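Local coordinates for erythrocyte membrane protein 1 (Plasmodium falciparum, PDB 2XU0) that is a variant surface adhesin whose N-terminal segment and first Duffy-binding-like domain, the part held here, probably bind host-cell surface receptors in rosetting, at residues Lys41-Leu52 and Asn152-Thr164. The protein carries 10 engineered substitutions. Sequence-based numbering, arbitrary orientation.
Engineered in segment 152-164: Ala154 (natural residue Thr).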
ATOM      1  N   LYS A  41     -10.740 -22.686 -19.872  1.00 59.42           N
ATOM      2  CA  LYS A  41      -9.873 -23.808 -19.541  1.00 58.93           C
ATOM      3  C   LYS A  41      -8.556 -23.709 -20.299  1.00 61.79           C
ATOM      4  O   LYS A  41      -8.515 -23.371 -21.490  1.00 60.51           O
ATOM      5  CB  LYS A  41     -10.576 -25.154 -19.785  1.00 62.00           C
ATOM      6  CG  LYS A  41      -9.839 -26.350 -19.189  1.00 82.89           C
ATOM      7  CD  LYS A  41     -10.737 -27.207 -18.306  1.00 94.69           C
ATOM      8  CE  LYS A  41      -9.986 -28.339 -17.633  1.00107.77           C
ATOM      9  NZ  LYS A  41      -9.452 -29.335 -18.603  1.00115.57           N
ATOM     10  N   ASN A  42      -7.473 -23.929 -19.561  1.00 58.35           N
ATOM     11  CA  ASN A  42      -6.134 -23.941 -20.104  1.00 57.36           C
ATOM     12  C   ASN A  42      -5.690 -25.411 -20.054  1.00 61.02           C
ATOM     13  O   ASN A  42      -5.493 -25.967 -18.966  1.00 59.68           O
ATOM     14  CB  ASN A  42      -5.193 -23.006 -19.325  1.00 52.02           C
ATOM     15  CG  ASN A  42      -3.744 -23.102 -19.753  1.00 62.58           C
ATOM     16  OD1 ASN A  42      -3.407 -23.653 -20.810  1.00 52.28           O
ATOM     17  ND2 ASN A  42      -2.850 -22.590 -18.930  1.00 54.07           N
ATOM     18  N   PRO A  43      -5.577 -26.068 -21.231  1.00 58.55           N
ATOM     19  CA  PRO A  43      -5.186 -27.491 -21.240  1.00 58.30           C
ATOM     20  C   PRO A  43      -3.749 -27.735 -20.806  1.00 61.57           C
ATOM     21  O   PRO A  43      -3.404 -28.856 -20.454  1.00 61.90           O
ATOM     22  CB  PRO A  43      -5.371 -27.899 -22.709  1.00 59.87           C
ATOM     23  CG  PRO A  43      -6.151 -26.798 -23.351  1.00 63.78           C
ATOM     24  CD  PRO A  43      -5.798 -25.566 -22.602  1.00 59.73           C
ATOM     25  N   TYR A  44      -2.931 -26.681 -20.798  1.00 57.58           N
ATOM     26  CA  TYR A  44      -1.493 -26.748 -20.534  1.00 57.34           C
ATOM     27  C   TYR A  44      -1.025 -26.334 -19.142  1.00 61.02           C
ATOM     28  O   TYR A  44       0.179 -26.319 -18.890  1.00 60.92           O
ATOM     29  CB  TYR A  44      -0.750 -26.014 -21.667  1.00 58.49           C
ATOM     30  CG  TYR A  44      -1.351 -26.330 -23.024  1.00 60.21           C
ATOM     31  CD1 TYR A  44      -1.113 -27.555 -23.646  1.00 62.25           C
ATOM     32  CD2 TYR A  44      -2.251 -25.456 -23.631  1.00 60.92           C
ATOM     33  CE1 TYR A  44      -1.702 -27.874 -24.869  1.00 62.29           C
ATOM     34  CE2 TYR A  44      -2.851 -25.768 -24.851  1.00 61.87           C
ATOM     35  CZ  TYR A  44      -2.566 -26.975 -25.470  1.00 68.52           C
ATOM     36  OH  TYR A  44      -3.141 -27.284 -26.676  1.00 70.65           O
ATOM     37  N   GLU A  45      -1.983 -26.076 -18.223  1.00 57.93           N
ATOM     38  CA  GLU A  45      -1.801 -25.646 -16.831  1.00 57.21           C
ATOM     39  C   GLU A  45      -0.708 -26.365 -16.060  1.00 60.22           C
ATOM     40  O   GLU A  45       0.145 -25.724 -15.450  1.00 59.27           O
ATOM     41  CB  GLU A  45      -3.128 -25.757 -16.070  1.00 58.61           C
ATOM     42  CG  GLU A  45      -4.024 -24.551 -16.268  1.00 70.73           C
ATOM     43  CD  GLU A  45      -5.111 -24.328 -15.233  1.00 94.38           C
ATOM     44  OE1 GLU A  45      -5.058 -24.963 -14.153  1.00 92.23           O
ATOM     45  OE2 GLU A  45      -6.003 -23.488 -15.493  1.00 85.92           O
ATOM     46  N   GLN A  46      -0.710 -27.695 -16.126  1.00 57.02           N
ATOM     47  CA  GLN A  46       0.223 -28.570 -15.411  1.00 56.36           C
ATOM     48  C   GLN A  46       1.688 -28.389 -15.790  1.00 59.05           C
ATOM     49  O   GLN A  46       2.556 -28.701 -14.973  1.00 59.80           O
ATOM     50  CB  GLN A  46      -0.219 -30.058 -15.463  1.00 57.63           C
ATOM     51  CG  GLN A  46      -1.743 -30.312 -15.488  0.50 71.79           C
ATOM     52  CD  GLN A  46      -2.455 -29.946 -16.790  0.50 86.25           C
ATOM     53  OE1 GLN A  46      -1.844 -29.752 -17.852  0.50 77.65           O
ATOM     54  NE2 GLN A  46      -3.770 -29.793 -16.716  0.50 78.15           N
ATOM     55  N   GLN A  47       1.967 -27.845 -16.993  1.00 54.22           N
ATOM     56  CA  GLN A  47       3.339 -27.589 -17.473  1.00 53.82           C
ATOM     57  C   GLN A  47       3.936 -26.334 -16.809  1.00 57.40           C
ATOM     58  O   GLN A  47       5.156 -26.140 -16.829  1.00 56.56           O
ATOM     59  CB  GLN A  47       3.371 -27.424 -19.012  1.00 55.13           C
ATOM     60  CG  GLN A  47       3.526 -28.726 -19.781  0.50 72.27           C
ATOM     61  CD  GLN A  47       2.210 -29.429 -19.957  0.50 90.52           C
ATOM     62  OE1 GLN A  47       1.778 -30.215 -19.107  0.50 86.82           O
ATOM     63  NE2 GLN A  47       1.539 -29.162 -21.064  0.50 82.88           N
ATOM     64  N   LEU A  48       3.059 -25.473 -16.255  1.00 53.55           N
ATOM     65  CA  LEU A  48       3.408 -24.221 -15.578  1.00 51.89           C
ATOM     66  C   LEU A  48       3.279 -24.389 -14.075  1.00 56.70           C
ATOM     67  O   LEU A  48       3.797 -23.567 -13.318  1.00 56.12           O
ATOM     68  CB  LEU A  48       2.498 -23.079 -16.059  1.00 51.14           C
ATOM     69  CG  LEU A  48       2.606 -22.626 -17.523  1.00 54.43           C
ATOM     70  CD1 LEU A  48       1.780 -21.405 -17.740  1.00 53.89           C
ATOM     71  CD2 LEU A  48       4.049 -22.335 -17.925  1.00 55.25           C
ATOM     72  N   LYS A  49       2.602 -25.467 -13.643  1.00 54.99           N
ATOM     73  CA  LYS A  49       2.418 -25.790 -12.238  1.00 56.38           C
ATOM     74  C   LYS A  49       3.751 -26.170 -11.608  1.00 64.05           C
ATOM     75  O   LYS A  49       4.472 -27.019 -12.134  1.00 64.09           O
ATOM     76  CB  LYS A  49       1.372 -26.902 -12.068  1.00 59.22           C
ATOM     77  CG  LYS A  49       0.998 -27.196 -10.616  1.00 76.22           C
ATOM     78  CD  LYS A  49      -0.295 -26.503 -10.186  1.00 82.88           C
ATOM     79  CE  LYS A  49      -0.806 -27.023  -8.864  1.00 85.19           C
ATOM     80  NZ  LYS A  49       0.104 -26.693  -7.737  1.00 85.36           N
ATOM     81  N   GLY A  50       4.083 -25.488 -10.523  1.00 63.51           N
ATOM     82  CA  GLY A  50       5.323 -25.709  -9.797  1.00 64.45           C
ATOM     83  C   GLY A  50       5.169 -26.688  -8.653  1.00 71.46           C
ATOM     84  O   GLY A  50       4.256 -26.559  -7.833  1.00 70.80           O
ATOM     85  N   THR A  51       6.066 -27.665  -8.591  1.00 71.13           N
ATOM     86  CA  THR A  51       6.098 -28.683  -7.546  1.00 72.10           C
ATOM     87  C   THR A  51       7.485 -28.701  -6.904  1.00 77.18           C
ATOM     88  O   THR A  51       8.489 -28.895  -7.600  1.00 76.92           O
ATOM     89  CB  THR A  51       5.461 -30.023  -8.010  1.00 83.15           C
ATOM     90  OG1 THR A  51       5.124 -30.819  -6.876  1.00 87.11           O
ATOM     91  CG2 THR A  51       6.324 -30.821  -8.982  1.00 80.78           C
ATOM     92  N   LEU A  52       7.536 -28.384  -5.595  1.00 74.23           N
ATOM     93  CA  LEU A  52       8.766 -28.318  -4.799  1.00103.68           C
ATOM     94  C   LEU A  52       9.317 -29.710  -4.481  1.00133.42           C
ATOM     95  O   LEU A  52      10.024 -30.299  -5.300  1.00 90.83           O
ATOM     96  CB  LEU A  52       8.510 -27.523  -3.498  1.00103.60           C
ATOM     97  CG  LEU A  52       9.074 -26.088  -3.381  1.00107.94           C
ATOM     98  CD1 LEU A  52      10.471 -26.077  -2.791  1.00107.95           C
ATOM     99  CD2 LEU A  52       9.005 -25.320  -4.697  1.00110.21           C
ATOM    100  N   ASN A 152      15.936 -23.270 -14.765  1.00 57.81           N
ATOM    101  CA  ASN A 152      15.430 -23.562 -16.112  1.00 57.08           C
ATOM    102  C   ASN A 152      13.959 -23.957 -16.220  1.00 60.27           C
ATOM    103  O   ASN A 152      13.407 -23.905 -17.325  1.00 61.33           O
ATOM    104  CB  ASN A 152      16.262 -24.677 -16.770  1.00 59.72           C
ATOM    105  CG  ASN A 152      17.745 -24.497 -16.652  1.00 88.68           C
ATOM    106  OD1 ASN A 152      18.362 -23.743 -17.402  1.00 85.18           O
ATOM    107  ND2 ASN A 152      18.338 -25.155 -15.670  1.00 82.49           N
ATOM    108  N   THR A 153      13.345 -24.433 -15.133  1.00 54.20           N
ATOM    109  CA  THR A 153      11.950 -24.891 -15.185  1.00 52.85           C
ATOM    110  C   THR A 153      11.025 -24.050 -14.309  1.00 54.75           C
ATOM    111  O   THR A 153      11.493 -23.291 -13.454  1.00 54.07           O
ATOM    112  CB  THR A 153      11.858 -26.369 -14.750  1.00 59.50           C
ATOM    113  OG1 THR A 153      12.197 -26.472 -13.364  1.00 57.60           O
ATOM    114  CG2 THR A 153      12.724 -27.312 -15.610  1.00 56.82           C
ATOM    115  N   ALA A 154       9.704 -24.265 -14.480  1.00 51.32           N
ATOM    116  CA  ALA A 154       8.628 -23.661 -13.693  1.00 50.62           C
ATOM    117  C   ALA A 154       8.789 -24.006 -12.214  1.00 54.97           C
ATOM    118  O   ALA A 154       8.484 -23.172 -11.358  1.00 54.93           O
ATOM    119  CB  ALA A 154       7.287 -24.151 -14.199  1.00 51.22           C
ATOM    120  N   HIS A 155       9.310 -25.220 -11.910  1.00 52.34           N
ATOM    121  CA  HIS A 155       9.560 -25.665 -10.536  1.00 52.60           C
ATOM    122  C   HIS A 155      10.740 -24.921  -9.954  1.00 53.03           C
ATOM    123  O   HIS A 155      10.699 -24.559  -8.781  1.00 51.81           O
ATOM    124  CB  HIS A 155       9.808 -27.180 -10.468  1.00 54.65           C
ATOM    125  CG  HIS A 155       8.818 -27.976 -11.248  1.00 59.17           C
ATOM    126  ND1 HIS A 155       9.171 -28.600 -12.430  1.00 61.82           N
ATOM    127  CD2 HIS A 155       7.505 -28.195 -11.011  1.00 61.40           C
ATOM    128  CE1 HIS A 155       8.069 -29.191 -12.863  1.00 61.51           C
ATOM    129  NE2 HIS A 155       7.037 -28.965 -12.045  1.00 61.60           N
ATOM    130  N   ASP A 156      11.793 -24.675 -10.768  1.00 49.11           N
ATOM    131  CA  ASP A 156      12.978 -23.933 -10.305  1.00 48.13           C
ATOM    132  C   ASP A 156      12.607 -22.506  -9.947  1.00 48.75           C
ATOM    133  O   ASP A 156      13.086 -21.993  -8.950  1.00 48.04           O
ATOM    134  CB  ASP A 156      14.113 -23.937 -11.351  1.00 50.61           C
ATOM    135  CG  ASP A 156      14.662 -25.308 -11.722  1.00 63.50           C
ATOM    136  OD1 ASP A 156      14.656 -26.209 -10.855  1.00 67.78           O
ATOM    137  OD2 ASP A 156      15.103 -25.474 -12.877  1.00 65.64           O
ATOM    138  N   LEU A 157      11.742 -21.873 -10.752  1.00 45.24           N
ATOM    139  CA  LEU A 157      11.280 -20.503 -10.521  1.00 43.77           C
ATOM    140  C   LEU A 157      10.409 -20.434  -9.266  1.00 45.13           C
ATOM    141  O   LEU A 157      10.655 -19.588  -8.406  1.00 44.53           O
ATOM    142  CB  LEU A 157      10.506 -19.993 -11.739  1.00 43.66           C
ATOM    143  CG  LEU A 157       9.926 -18.573 -11.619  1.00 47.51           C
ATOM    144  CD1 LEU A 157      11.026 -17.537 -11.511  1.00 46.88           C
ATOM    145  CD2 LEU A 157       9.001 -18.282 -12.771  1.00 46.17           C
ATOM    146  N   LEU A 158       9.443 -21.363  -9.127  1.00 42.14           N
ATOM    147  CA  LEU A 158       8.574 -21.398  -7.951  1.00 42.08           C
ATOM    148  C   LEU A 158       9.388 -21.430  -6.679  1.00 46.21           C
ATOM    149  O   LEU A 158       9.097 -20.652  -5.767  1.00 47.27           O
ATOM    150  CB  LEU A 158       7.564 -22.567  -7.997  1.00 42.50           C
ATOM    151  CG  LEU A 158       6.599 -22.622  -6.791  1.00 47.40           C
ATOM    152  CD1 LEU A 158       5.562 -21.532  -6.847  1.00 47.53           C
ATOM    153  CD2 LEU A 158       5.973 -23.955  -6.653  1.00 51.16           C
ATOM    154  N   GLY A 159      10.432 -22.274  -6.656  1.00 41.47           N
ATOM    155  CA  GLY A 159      11.343 -22.413  -5.524  1.00 40.65           C
ATOM    156  C   GLY A 159      11.858 -21.069  -5.067  1.00 43.24           C
ATOM    157  O   GLY A 159      11.642 -20.691  -3.919  1.00 43.94           O
ATOM    158  N   ASN A 160      12.454 -20.304  -5.995  1.00 39.59           N
ATOM    159  CA  ASN A 160      12.953 -18.942  -5.742  1.00 39.07           C
ATOM    160  C   ASN A 160      11.882 -17.971  -5.241  1.00 38.68           C
ATOM    161  O   ASN A 160      12.111 -17.262  -4.261  1.00 37.41           O
ATOM    162  CB  ASN A 160      13.636 -18.380  -6.994  1.00 42.01           C
ATOM    163  CG  ASN A 160      14.914 -19.110  -7.318  1.00 63.72           C
ATOM    164  OD1 ASN A 160      14.941 -20.037  -8.133  1.00 59.11           O
ATOM    165  ND2 ASN A 160      15.986 -18.740  -6.648  1.00 53.22           N
ATOM    166  N   VAL A 161      10.700 -17.975  -5.891  1.00 36.91           N
ATOM    167  CA  VAL A 161       9.567 -17.113  -5.533  1.00 36.34           C
ATOM    168  C   VAL A 161       9.020 -17.437  -4.146  1.00 39.86           C
ATOM    169  O   VAL A 161       8.681 -16.527  -3.392  1.00 39.51           O
ATOM    170  CB  VAL A 161       8.483 -17.053  -6.659  1.00 40.08           C
ATOM    171  CG1 VAL A 161       7.297 -16.162  -6.241  1.00 39.32           C
ATOM    172  CG2 VAL A 161       9.093 -16.536  -7.971  1.00 39.60           C
ATOM    173  N   LEU A 162       8.983 -18.730  -3.778  1.00 39.61           N
ATOM    174  CA  LEU A 162       8.530 -19.134  -2.432  1.00 39.47           C
ATOM    175  C   LEU A 162       9.505 -18.622  -1.389  1.00 39.27           C
ATOM    176  O   LEU A 162       9.076 -18.129  -0.348  1.00 38.26           O
ATOM    177  CB  LEU A 162       8.360 -20.656  -2.298  1.00 39.83           C
ATOM    178  CG  LEU A 162       7.257 -21.353  -3.108  1.00 45.40           C
ATOM    179  CD1 LEU A 162       7.108 -22.778  -2.644  1.00 45.82           C
ATOM    180  CD2 LEU A 162       5.911 -20.666  -2.984  1.00 47.11           C
ATOM    181  N   VAL A 163      10.818 -18.648  -1.710  1.00 35.56           N
ATOM    182  CA  VAL A 163      11.884 -18.126  -0.824  1.00 34.80           C
ATOM    183  C   VAL A 163      11.661 -16.613  -0.629  1.00 38.41           C
ATOM    184  O   VAL A 163      11.732 -16.131   0.503  1.00 37.80           O
ATOM    185  CB  VAL A 163      13.313 -18.475  -1.378  1.00 39.62           C
ATOM    186  CG1 VAL A 163      14.433 -17.781  -0.575  1.00 39.34           C
ATOM    187  CG2 VAL A 163      13.536 -19.998  -1.416  1.00 39.51           C
ATOM    188  N   THR A 164      11.319 -15.871  -1.731  1.00 35.51           N
ATOM    189  CA  THR A 164      11.048 -14.421  -1.646  1.00 34.40           C
ATOM    190  C   THR A 164       9.842 -14.180  -0.707  1.00 37.98           C
ATOM    191  O   THR A 164       9.915 -13.363   0.218  1.00 38.93           O
ATOM    192  CB  THR A 164      10.757 -13.872  -3.078  1.00 44.26           C
ATOM    193  OG1 THR A 164      11.876 -14.073  -3.937  1.00 47.76           O
ATOM    194  CG2 THR A 164      10.350 -12.422  -3.086  1.00 40.53           C
TER
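Gly50 packs onto the first two turns of helix 154-175, its CA 3.5 Å from CD2 of His155 and its carbonyl O 3.3 Å from CD2 of Leu158. Glycine suits this place because, having no side chain, it brings its backbone directly against the helix, 4.3 Å between the CA atoms of Gly50 and His155. With CG beside its own backbone N (chi1 -46°), the His155 side chain lies alongside Thr51 and points the same way, the methyl CG2 of Thr51 resting 3.5 Å from CD2 of the ring. Further along, the poorly ordered Leu52 reaches over Gly159 and sets its CD2 3.8 Å from CD1 of Leu162; the branched Leu52, Leu158 and Leu162 thus gather methyls into an apolar patch. Ala154, an engineered residue, turns its methyl to the Leu48 carbonyl, 3.6 Å from CB to O.

Helix 249-268 contributes polar partners: Asn260 bonds both Leu48 O and Gly50 N, and Gln263 bonds Gly50 O, so side-chain amides pair with these three backbone atoms of a segment that belongs to no sheet. A capping box, Asp156 N to Thr153 OG1 and Thr153 N to Asp156 OD2, fixes the helix start. The arrangement is loop-on-helix packing that lays the PfEMP1 N-terminal segment against the helical Duffy-binding-like domain.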